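Local coordinates for putative NAD-dependent epimerase/dehydratase (Bacillus halodurans, PDB 3E8X), which binds NADP and is probably an NAD(P)-dependent epimerase or dehydratase of the short-chain dehydrogenase/reductase type, its substrate and exact reaction being unknown, at residues 168-182 / 191-203. Residues are numbered along the deposited sequence; the frame is centred on the assembly and turned at random. Where two conformers were deposited one is given.
With NAP (NADP nicotinamide-adenine-dinucleotide phosphate), chain B.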
ATOM      1  N   VAL A 168     -16.519  -6.998   1.922  1.00 49.68           N
ATOM      2  CA  VAL A 168     -17.594  -6.375   2.723  1.00 49.17           C
ATOM      3  C   VAL A 168     -17.057  -5.059   3.257  1.00 48.56           C
ATOM      4  O   VAL A 168     -16.105  -5.045   4.016  1.00 48.24           O
ATOM      5  CB  VAL A 168     -18.017  -7.313   3.885  1.00 49.38           C
ATOM      6  CG1 VAL A 168     -19.295  -6.799   4.598  1.00 46.79           C
ATOM      7  CG2 VAL A 168     -18.219  -8.737   3.328  1.00 46.91           C
ATOM      8  N   ARG A 169     -17.696  -3.963   2.852  1.00 48.67           N
ATOM      9  CA  ARG A 169     -17.325  -2.619   3.293  1.00 48.52           C
ATOM     10  C   ARG A 169     -18.385  -2.054   4.238  1.00 49.44           C
ATOM     11  O   ARG A 169     -19.309  -1.370   3.791  1.00 49.04           O
ATOM     12  CB  ARG A 169     -17.137  -1.708   2.058  1.00 48.02           C
ATOM     13  CG  ARG A 169     -15.922  -2.102   1.247  1.00 46.86           C
ATOM     14  CD  ARG A 169     -15.838  -1.435  -0.106  1.00 48.55           C
ATOM     15  NE  ARG A 169     -14.491  -1.610  -0.635  1.00 46.32           N
ATOM     16  CZ  ARG A 169     -14.062  -1.140  -1.798  1.00 48.72           C
ATOM     17  NH1 ARG A 169     -14.858  -0.471  -2.607  1.00 45.88           N
ATOM     18  NH2 ARG A 169     -12.794  -1.304  -2.124  1.00 50.68           N
ATOM     19  N   PRO A 170     -18.276  -2.340   5.557  1.00 50.14           N
ATOM     20  CA  PRO A 170     -19.236  -1.721   6.458  1.00 50.45           C
ATOM     21  C   PRO A 170     -19.087  -0.212   6.534  1.00 50.06           C
ATOM     22  O   PRO A 170     -17.978   0.318   6.368  1.00 51.36           O
ATOM     23  CB  PRO A 170     -18.943  -2.343   7.828  1.00 50.57           C
ATOM     24  CG  PRO A 170     -17.833  -3.279   7.649  1.00 51.88           C
ATOM     25  CD  PRO A 170     -17.312  -3.190   6.260  1.00 51.67           C
ATOM     26  N   GLY A 171     -20.210   0.456   6.787  1.00 49.80           N
ATOM     27  CA  GLY A 171     -20.250   1.830   7.294  1.00 48.85           C
ATOM     28  C   GLY A 171     -19.609   1.972   8.670  1.00 48.94           C
ATOM     29  O   GLY A 171     -19.053   1.002   9.217  1.00 49.74           O
ATOM     30  N   PRO A 172     -19.684   3.183   9.251  1.00 48.75           N
ATOM     31  CA  PRO A 172     -19.270   3.456  10.629  1.00 48.68           C
ATOM     32  C   PRO A 172     -19.805   2.387  11.585  1.00 48.93           C
ATOM     33  O   PRO A 172     -20.978   2.071  11.520  1.00 48.89           O
ATOM     34  CB  PRO A 172     -19.921   4.820  10.915  1.00 48.45           C
ATOM     35  CG  PRO A 172     -19.920   5.510   9.529  1.00 48.90           C
ATOM     36  CD  PRO A 172     -20.261   4.384   8.594  1.00 48.74           C
ATOM     37  N   LEU A 173     -18.955   1.809  12.422  1.00 49.00           N
ATOM     38  CA  LEU A 173     -19.363   0.700  13.258  1.00 49.85           C
ATOM     39  C   LEU A 173     -19.967   1.203  14.560  1.00 50.41           C
ATOM     40  O   LEU A 173     -19.568   2.242  15.080  1.00 51.22           O
ATOM     41  CB  LEU A 173     -18.174  -0.243  13.518  1.00 50.26           C
ATOM     42  CG  LEU A 173     -17.523  -0.923  12.318  1.00 50.14           C
ATOM     43  CD1 LEU A 173     -16.264  -1.653  12.732  1.00 52.14           C
ATOM     44  CD2 LEU A 173     -18.514  -1.891  11.641  1.00 49.01           C
ATOM     45  N   SER A 174     -20.971   0.480  15.067  1.00 50.01           N
ATOM     46  CA  SER A 174     -21.563   0.788  16.347  1.00 49.33           C
ATOM     47  C   SER A 174     -21.581  -0.465  17.219  1.00 48.87           C
ATOM     48  O   SER A 174     -21.418  -1.573  16.736  1.00 48.32           O
ATOM     49  CB  SER A 174     -22.975   1.403  16.151  1.00 49.84           C
ATOM     50  OG  SER A 174     -24.019   0.547  16.528  1.00 50.85           O
ATOM     51  N   ASN A 175     -21.776  -0.267  18.509  1.00 48.53           N
ATOM     52  CA  ASN A 175     -21.895  -1.346  19.475  1.00 49.08           C
ATOM     53  C   ASN A 175     -23.311  -1.579  19.988  1.00 48.84           C
ATOM     54  O   ASN A 175     -23.488  -2.273  21.002  1.00 49.61           O
ATOM     55  CB  ASN A 175     -20.917  -1.138  20.635  1.00 49.06           C
ATOM     56  CG  ASN A 175     -19.487  -1.250  20.178  1.00 52.41           C
ATOM     57  OD1 ASN A 175     -19.088  -2.258  19.544  1.00 55.58           O
ATOM     58  ND2 ASN A 175     -18.688  -0.203  20.463  1.00 56.24           N
ATOM     59  N   GLU A 176     -24.326  -1.069  19.281  1.00 48.93           N
ATOM     60  CA  GLU A 176     -25.710  -1.432  19.571  0.60 48.90           C
ATOM     61  C   GLU A 176     -25.943  -2.937  19.311  1.00 48.56           C
ATOM     62  O   GLU A 176     -25.153  -3.589  18.611  1.00 46.81           O
ATOM     63  CB  GLU A 176     -26.671  -0.599  18.710  0.60 49.13           C
ATOM     64  CG  GLU A 176     -26.520   0.941  18.848  0.60 49.95           C
ATOM     65  CD  GLU A 176     -26.782   1.448  20.245  0.60 51.79           C
ATOM     66  OE1 GLU A 176     -27.556   0.787  20.988  0.60 50.65           O
ATOM     67  OE2 GLU A 176     -26.222   2.519  20.595  0.60 55.35           O
ATOM     68  N   GLU A 177     -27.035  -3.457  19.866  1.00 48.24           N
ATOM     69  CA  GLU A 177     -27.455  -4.841  19.662  1.00 48.84           C
ATOM     70  C   GLU A 177     -27.893  -5.026  18.192  1.00 48.34           C
ATOM     71  O   GLU A 177     -28.276  -4.070  17.491  1.00 47.44           O
ATOM     72  CB  GLU A 177     -28.597  -5.254  20.647  1.00 49.43           C
ATOM     73  CG  GLU A 177     -28.287  -5.233  22.184  1.00 51.11           C
ATOM     74  CD  GLU A 177     -27.036  -6.061  22.593  1.00 54.51           C
ATOM     75  OE1 GLU A 177     -27.009  -7.295  22.336  1.00 55.82           O
ATOM     76  OE2 GLU A 177     -26.074  -5.464  23.152  1.00 52.79           O
ATOM     77  N   SER A 178     -27.761  -6.250  17.703  1.00 48.47           N
ATOM     78  CA  SER A 178     -28.108  -6.550  16.325  0.60 48.15           C
ATOM     79  C   SER A 178     -29.549  -6.173  16.059  1.00 48.12           C
ATOM     80  O   SER A 178     -30.395  -6.379  16.923  1.00 47.91           O
ATOM     81  CB  SER A 178     -27.927  -8.043  16.055  0.60 47.98           C
ATOM     82  OG  SER A 178     -28.612  -8.824  17.013  0.60 48.85           O
ATOM     83  N   THR A 179     -29.813  -5.616  14.866  1.00 48.38           N
ATOM     84  CA  THR A 179     -31.169  -5.493  14.335  1.00 47.80           C
ATOM     85  C   THR A 179     -31.500  -6.664  13.355  1.00 48.15           C
ATOM     86  O   THR A 179     -32.658  -6.951  13.115  1.00 47.34           O
ATOM     87  CB  THR A 179     -31.391  -4.178  13.552  1.00 48.16           C
ATOM     88  OG1 THR A 179     -30.772  -4.270  12.262  1.00 45.35           O
ATOM     89  CG2 THR A 179     -30.833  -2.982  14.305  1.00 48.45           C
ATOM     90  N   GLY A 180     -30.482  -7.298  12.766  1.00 48.04           N
ATOM     91  CA  GLY A 180     -30.678  -8.367  11.794  1.00 47.81           C
ATOM     92  C   GLY A 180     -31.059  -7.867  10.409  1.00 48.13           C
ATOM     93  O   GLY A 180     -31.382  -8.692   9.538  1.00 48.39           O
ATOM     94  N   LYS A 181     -31.053  -6.540  10.208  1.00 47.47           N
ATOM     95  CA  LYS A 181     -31.614  -5.909   9.002  1.00 48.04           C
ATOM     96  C   LYS A 181     -30.617  -4.881   8.502  1.00 48.06           C
ATOM     97  O   LYS A 181     -30.080  -4.076   9.286  1.00 48.11           O
ATOM     98  CB  LYS A 181     -32.981  -5.257   9.249  1.00 48.12           C
ATOM     99  CG  LYS A 181     -34.144  -6.216   9.604  1.00 49.47           C
ATOM    100  CD  LYS A 181     -35.481  -5.460   9.893  1.00 49.62           C
ATOM    101  CE  LYS A 181     -36.680  -6.440  10.068  1.00 52.85           C
ATOM    102  NZ  LYS A 181     -38.120  -5.871   9.988  1.00 54.82           N
ATOM    103  N   VAL A 182     -30.340  -4.954   7.195  1.00 48.01           N
ATOM    104  CA  VAL A 182     -29.299  -4.162   6.551  1.00 47.58           C
ATOM    105  C   VAL A 182     -29.790  -3.549   5.218  1.00 48.43           C
ATOM    106  O   VAL A 182     -30.924  -3.819   4.769  1.00 47.61           O
ATOM    107  CB  VAL A 182     -27.970  -4.965   6.365  1.00 47.80           C
ATOM    108  CG1 VAL A 182     -27.371  -5.453   7.733  1.00 44.74           C
ATOM    109  CG2 VAL A 182     -28.105  -6.162   5.367  1.00 46.23           C
ATOM    110  N   ILE A 191     -23.435   8.284   2.960  1.00 50.08           N
ATOM    111  CA  ILE A 191     -23.493   7.418   4.131  1.00 50.22           C
ATOM    112  C   ILE A 191     -24.134   8.249   5.236  1.00 50.24           C
ATOM    113  O   ILE A 191     -23.556   9.243   5.679  1.00 50.09           O
ATOM    114  CB  ILE A 191     -22.068   6.973   4.587  1.00 49.64           C
ATOM    115  CG1 ILE A 191     -21.340   6.225   3.466  1.00 49.48           C
ATOM    116  CG2 ILE A 191     -22.122   6.151   5.879  1.00 50.13           C
ATOM    117  CD1 ILE A 191     -21.930   4.882   3.072  1.00 47.08           C
ATOM    118  N   THR A 192     -25.332   7.862   5.661  1.00 50.31           N
ATOM    119  CA  THR A 192     -26.089   8.618   6.671  1.00 50.36           C
ATOM    120  C   THR A 192     -26.512   7.703   7.830  1.00 50.28           C
ATOM    121  O   THR A 192     -27.334   8.067   8.676  1.00 50.40           O
ATOM    122  CB  THR A 192     -27.349   9.219   6.032  1.00 50.56           C
ATOM    123  OG1 THR A 192     -28.070   8.155   5.398  1.00 51.41           O
ATOM    124  CG2 THR A 192     -26.980  10.297   4.990  1.00 50.23           C
ATOM    125  N   ARG A 193     -25.908   6.521   7.860  1.00 50.17           N
ATOM    126  CA  ARG A 193     -26.234   5.519   8.857  0.50 49.68           C
ATOM    127  C   ARG A 193     -24.968   4.765   9.271  1.00 49.12           C
ATOM    128  O   ARG A 193     -23.911   4.898   8.648  1.00 50.05           O
ATOM    129  CB  ARG A 193     -27.308   4.548   8.319  0.50 50.02           C
ATOM    130  CG  ARG A 193     -28.731   5.153   8.265  0.50 50.78           C
ATOM    131  CD  ARG A 193     -29.864   4.087   8.265  0.50 50.69           C
ATOM    132  NE  ARG A 193     -29.939   3.287   9.502  0.50 50.95           N
ATOM    133  CZ  ARG A 193     -30.990   2.549   9.879  0.50 49.07           C
ATOM    134  NH1 ARG A 193     -32.097   2.499   9.138  0.50 46.22           N
ATOM    135  NH2 ARG A 193     -30.928   1.853  11.008  0.50 48.14           N
ATOM    136  N   SER A 194     -25.109   4.002  10.345  1.00 48.10           N
ATOM    137  CA  SER A 194     -24.098   3.133  10.941  0.60 47.57           C
ATOM    138  C   SER A 194     -24.463   1.676  10.712  1.00 47.17           C
ATOM    139  O   SER A 194     -25.532   1.373  10.175  1.00 45.84           O
ATOM    140  CB  SER A 194     -24.078   3.370  12.456  0.60 47.53           C
ATOM    141  OG  SER A 194     -23.005   4.173  12.841  0.60 47.14           O
ATOM    142  N   ILE A 195     -23.597   0.759  11.159  1.00 46.72           N
ATOM    143  CA  ILE A 195     -23.984  -0.639  11.230  1.00 46.67           C
ATOM    144  C   ILE A 195     -23.411  -1.224  12.523  1.00 47.42           C
ATOM    145  O   ILE A 195     -22.278  -0.925  12.884  1.00 46.47           O
ATOM    146  CB  ILE A 195     -23.550  -1.495   9.946  1.00 47.17           C
ATOM    147  CG1 ILE A 195     -24.123  -2.935  10.035  1.00 45.73           C
ATOM    148  CG2 ILE A 195     -21.975  -1.481   9.677  1.00 45.12           C
ATOM    149  CD1 ILE A 195     -24.093  -3.696   8.716  1.00 44.93           C
ATOM    150  N   THR A 196     -24.194  -2.060  13.200  1.00 47.69           N
ATOM    151  CA  THR A 196     -23.696  -2.701  14.404  1.00 48.19           C
ATOM    152  C   THR A 196     -22.621  -3.743  14.040  1.00 49.00           C
ATOM    153  O   THR A 196     -22.665  -4.365  12.989  1.00 49.26           O
ATOM    154  CB  THR A 196     -24.803  -3.316  15.306  1.00 47.93           C
ATOM    155  OG1 THR A 196     -25.336  -4.515  14.731  1.00 47.78           O
ATOM    156  CG2 THR A 196     -25.919  -2.314  15.599  1.00 44.68           C
ATOM    157  N   ARG A 197     -21.650  -3.908  14.913  1.00 49.04           N
ATOM    158  CA  ARG A 197     -20.659  -4.956  14.732  1.00 49.38           C
ATOM    159  C   ARG A 197     -21.275  -6.382  14.702  1.00 49.41           C
ATOM    160  O   ARG A 197     -20.744  -7.281  14.022  1.00 49.59           O
ATOM    161  CB  ARG A 197     -19.594  -4.832  15.814  1.00 48.96           C
ATOM    162  CG  ARG A 197     -18.695  -3.634  15.662  1.00 50.12           C
ATOM    163  CD  ARG A 197     -17.590  -3.620  16.732  1.00 50.05           C
ATOM    164  NE  ARG A 197     -16.569  -2.618  16.447  1.00 49.16           N
ATOM    165  CZ  ARG A 197     -16.694  -1.332  16.722  1.00 50.01           C
ATOM    166  NH1 ARG A 197     -17.759  -0.866  17.350  1.00 51.63           N
ATOM    167  NH2 ARG A 197     -15.722  -0.508  16.397  1.00 50.92           N
ATOM    168  N   HIS A 198     -22.348  -6.589  15.470  1.00 48.83           N
ATOM    169  CA  HIS A 198     -23.089  -7.854  15.476  1.00 48.66           C
ATOM    170  C   HIS A 198     -23.577  -8.180  14.057  1.00 47.36           C
ATOM    171  O   HIS A 198     -23.439  -9.288  13.587  1.00 46.92           O
ATOM    172  CB  HIS A 198     -24.324  -7.811  16.375  1.00 48.45           C
ATOM    173  CG  HIS A 198     -24.061  -8.072  17.816  1.00 49.64           C
ATOM    174  ND1 HIS A 198     -23.704  -9.316  18.292  1.00 49.16           N
ATOM    175  CD2 HIS A 198     -24.146  -7.255  18.903  1.00 52.45           C
ATOM    176  CE1 HIS A 198     -23.546  -9.245  19.607  1.00 51.53           C
ATOM    177  NE2 HIS A 198     -23.829  -8.014  20.008  1.00 48.66           N
ATOM    178  N   ASP A 199     -24.140  -7.181  13.400  1.00 47.78           N
ATOM    179  CA  ASP A 199     -24.751  -7.346  12.118  1.00 47.98           C
ATOM    180  C   ASP A 199     -23.724  -7.548  11.020  1.00 48.96           C
ATOM    181  O   ASP A 199     -23.973  -8.323  10.111  1.00 50.59           O
ATOM    182  CB  ASP A 199     -25.717  -6.187  11.815  1.00 48.30           C
ATOM    183  CG  ASP A 199     -26.999  -6.230  12.646  1.00 47.49           C
ATOM    184  OD1 ASP A 199     -27.570  -7.349  12.803  1.00 44.92           O
ATOM    185  OD2 ASP A 199     -27.451  -5.122  13.103  1.00 44.36           O
ATOM    186  N   VAL A 200     -22.559  -6.895  11.105  1.00 49.66           N
ATOM    187  CA  VAL A 200     -21.438  -7.151  10.198  1.00 48.39           C
ATOM    188  C   VAL A 200     -21.056  -8.616  10.305  1.00 48.51           C
ATOM    189  O   VAL A 200     -20.859  -9.269   9.292  1.00 47.14           O
ATOM    190  CB  VAL A 200     -20.181  -6.254  10.510  1.00 49.50           C
ATOM    191  CG1 VAL A 200     -18.966  -6.612   9.602  1.00 47.88           C
ATOM    192  CG2 VAL A 200     -20.549  -4.790  10.404  1.00 46.17           C
ATOM    193  N   ALA A 201     -20.936  -9.121  11.541  1.00 47.97           N
ATOM    194  CA  ALA A 201     -20.561 -10.502  11.745  1.00 48.76           C
ATOM    195  C   ALA A 201     -21.596 -11.443  11.075  1.00 49.17           C
ATOM    196  O   ALA A 201     -21.222 -12.443  10.469  1.00 49.22           O
ATOM    197  CB  ALA A 201     -20.354 -10.825  13.243  1.00 46.42           C
ATOM    198  N   LYS A 202     -22.882 -11.127  11.252  1.00 49.53           N
ATOM    199  CA  LYS A 202     -23.990 -11.877  10.669  1.00 49.31           C
ATOM    200  C   LYS A 202     -23.926 -11.901   9.138  1.00 48.54           C
ATOM    201  O   LYS A 202     -24.149 -12.934   8.515  1.00 49.17           O
ATOM    202  CB  LYS A 202     -25.336 -11.291  11.136  1.00 49.50           C
ATOM    203  CG  LYS A 202     -25.794 -11.771  12.477  1.00 50.91           C
ATOM    204  CD  LYS A 202     -27.068 -11.055  12.926  1.00 50.76           C
ATOM    205  CE  LYS A 202     -27.319 -11.165  14.426  1.00 52.10           C
ATOM    206  NZ  LYS A 202     -27.411 -12.571  14.877  1.00 50.84           N
ATOM    207  N   VAL A 203     -23.647 -10.757   8.536  1.00 47.82           N
ATOM    208  CA  VAL A 203     -23.462 -10.659   7.109  1.00 47.91           C
ATOM    209  C   VAL A 203     -22.325 -11.569   6.600  1.00 48.91           C
ATOM    210  O   VAL A 203     -22.511 -12.330   5.677  1.00 49.01           O
ATOM    211  CB  VAL A 203     -23.199  -9.205   6.666  1.00 48.14           C
ATOM    212  CG1 VAL A 203     -22.818  -9.162   5.174  1.00 46.49           C
ATOM    213  CG2 VAL A 203     -24.431  -8.321   6.952  1.00 45.53           C
TER
HETATM  214  PA  NAP B 500     -10.890  -4.442  16.581  0.60 55.92           P
HETATM  215  O1A NAP B 500      -9.779  -3.394  16.705  0.60 54.50           O
HETATM  216  O2A NAP B 500     -11.812  -4.701  17.753  0.60 54.76           O
HETATM  217  O5B NAP B 500     -10.174  -5.793  16.049  0.60 57.97           O
HETATM  218  C5B NAP B 500      -8.821  -5.842  15.561  0.60 57.19           C
HETATM  219  C4B NAP B 500      -8.084  -7.119  15.961  0.60 56.20           C
HETATM  220  O4B NAP B 500      -6.856  -7.144  15.210  0.60 55.38           O
HETATM  221  C3B NAP B 500      -7.689  -7.226  17.456  0.60 56.44           C
HETATM  222  O3B NAP B 500      -8.214  -8.389  18.121  0.60 55.22           O
HETATM  223  C2B NAP B 500      -6.172  -7.325  17.447  0.60 56.76           C
HETATM  224  O2B NAP B 500      -5.575  -8.205  18.431  0.60 56.73           O
HETATM  225  C1B NAP B 500      -5.917  -7.842  16.021  0.60 57.36           C
HETATM  226  N9A NAP B 500      -4.493  -7.631  15.658  0.60 57.64           N
HETATM  227  C8A NAP B 500      -3.798  -6.488  15.765  0.60 57.60           C
HETATM  228  N7A NAP B 500      -2.526  -6.717  15.383  0.60 57.19           N
HETATM  229  C5A NAP B 500      -2.438  -8.016  15.032  0.60 57.69           C
HETATM  230  C6A NAP B 500      -1.401  -8.828  14.562  0.60 57.58           C
HETATM  231  N6A NAP B 500      -0.170  -8.312  14.368  0.60 57.72           N
HETATM  232  N1A NAP B 500      -1.611 -10.143  14.320  0.60 57.44           N
HETATM  233  C2A NAP B 500      -2.824 -10.662  14.517  0.60 57.28           C
HETATM  234  N3A NAP B 500      -3.849  -9.912  14.970  0.60 57.93           N
HETATM  235  C4A NAP B 500      -3.681  -8.588  15.228  0.60 57.71           C
HETATM  236  O3  NAP B 500     -11.817  -3.996  15.308  0.60 57.07           O
HETATM  237  PN  NAP B 500     -13.399  -4.307  15.048  0.60 54.77           P
HETATM  238  O1N NAP B 500     -14.166  -3.190  15.702  0.60 56.46           O
HETATM  239  O2N NAP B 500     -13.585  -5.787  15.295  0.60 51.55           O
HETATM  240  O5D NAP B 500     -13.628  -3.959  13.498  0.60 53.03           O
HETATM  241  C5D NAP B 500     -13.222  -4.861  12.476  0.60 54.57           C
HETATM  242  C4D NAP B 500     -12.640  -4.035  11.342  0.60 54.59           C
HETATM  243  O4D NAP B 500     -13.619  -3.167  10.769  0.60 53.96           O
HETATM  244  C3D NAP B 500     -11.514  -3.134  11.828  0.60 54.57           C
HETATM  245  O3D NAP B 500     -10.291  -3.885  11.841  0.60 54.90           O
HETATM  246  C2D NAP B 500     -11.585  -1.919  10.897  0.60 53.47           C
HETATM  247  O2D NAP B 500     -10.558  -1.903   9.930  0.60 45.51           O
HETATM  248  C1D NAP B 500     -12.950  -2.038  10.178  0.60 54.44           C
HETATM  249  N1N NAP B 500     -13.826  -0.826  10.218  0.60 54.50           N
HETATM  250  C2N NAP B 500     -14.002  -0.090  11.342  0.60 55.26           C
HETATM  251  C3N NAP B 500     -14.854   1.035  11.330  0.60 54.63           C
HETATM  252  C7N NAP B 500     -15.118   1.869  12.565  0.60 54.32           C
HETATM  253  O7N NAP B 500     -16.113   2.616  12.578  0.60 49.75           O
HETATM  254  N7N NAP B 500     -14.303   1.728  13.624  0.60 53.88           N
HETATM  255  C4N NAP B 500     -15.513   1.382  10.148  0.60 55.03           C
HETATM  256  C5N NAP B 500     -15.319   0.609   9.017  0.60 54.50           C
HETATM  257  C6N NAP B 500     -14.474  -0.487   9.087  0.60 53.48           C
HETATM  258  P2B NAP B 500      -5.543  -7.934  20.045  0.60 55.25           P
HETATM  259  O1X NAP B 500      -6.824  -8.508  20.589  0.60 53.94           O
HETATM  260  O2X NAP B 500      -4.319  -8.713  20.519  0.60 56.56           O
HETATM  261  O3X NAP B 500      -5.487  -6.425  20.154  0.60 54.50           O
HETATM  262  O   HOH W   1     -18.211   2.032  17.955  1.00 56.76           O
HETATM  263  O   HOH W   2     -22.691  -4.451  17.765  1.00 37.19           O
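Leu173 pairs with Ile195 and Ser174 with Thr196 in two successive parallel bridges, where the short strand 195-196 meets the end of strand 164-174 of the Rossmann-type sheet, beside the nicotinamide end of NADP. Three backbone bonds fix the register: Ile195 N to Pro172 O, Ser174 N to Ile195 O and Arg197 N to Ser174 O. On the Leu173 face, CD2 of Leu173 fits against Val200 CG2 (3.8 Å) and alongside Ile195 CG2, while CD1 turns to the nicotinamide ring. Pro170 CB rests against both Val200 CG2 and, at 3.7 Å, Ile195 CG2. Val182 CG1 meets the far end of Ile195, CD1. On the other face, Thr196 CG2 packs against Glu176 CB (3.6 Å) and Glu177 O.

Thr196 is the N-cap of helix 197-207: with OG1 between the backbone N and the carbonyl carbon (chi1 74°), it accepts from Asp199 N and donates to Asp199 OD2 (2.7 Å) from above the carboxylate plane. In the turn at 178-180, OD2 receives Thr179 N at 3.0 Å on its syn lone pair and OD1 receives Gly180 N at 2.9 Å, a two-pronged grip. Asn222 ND2 also donates to OD2.

Leu173 CB sits over the centre of one face of the Arg197 guanidinium, 3.7 Å above its plane. NH1 donates to Asn175 OD1, tilted from that plane, and NE bonds the NADP phosphate oxygen O1N at 2.6 Å (N-H...O 163°).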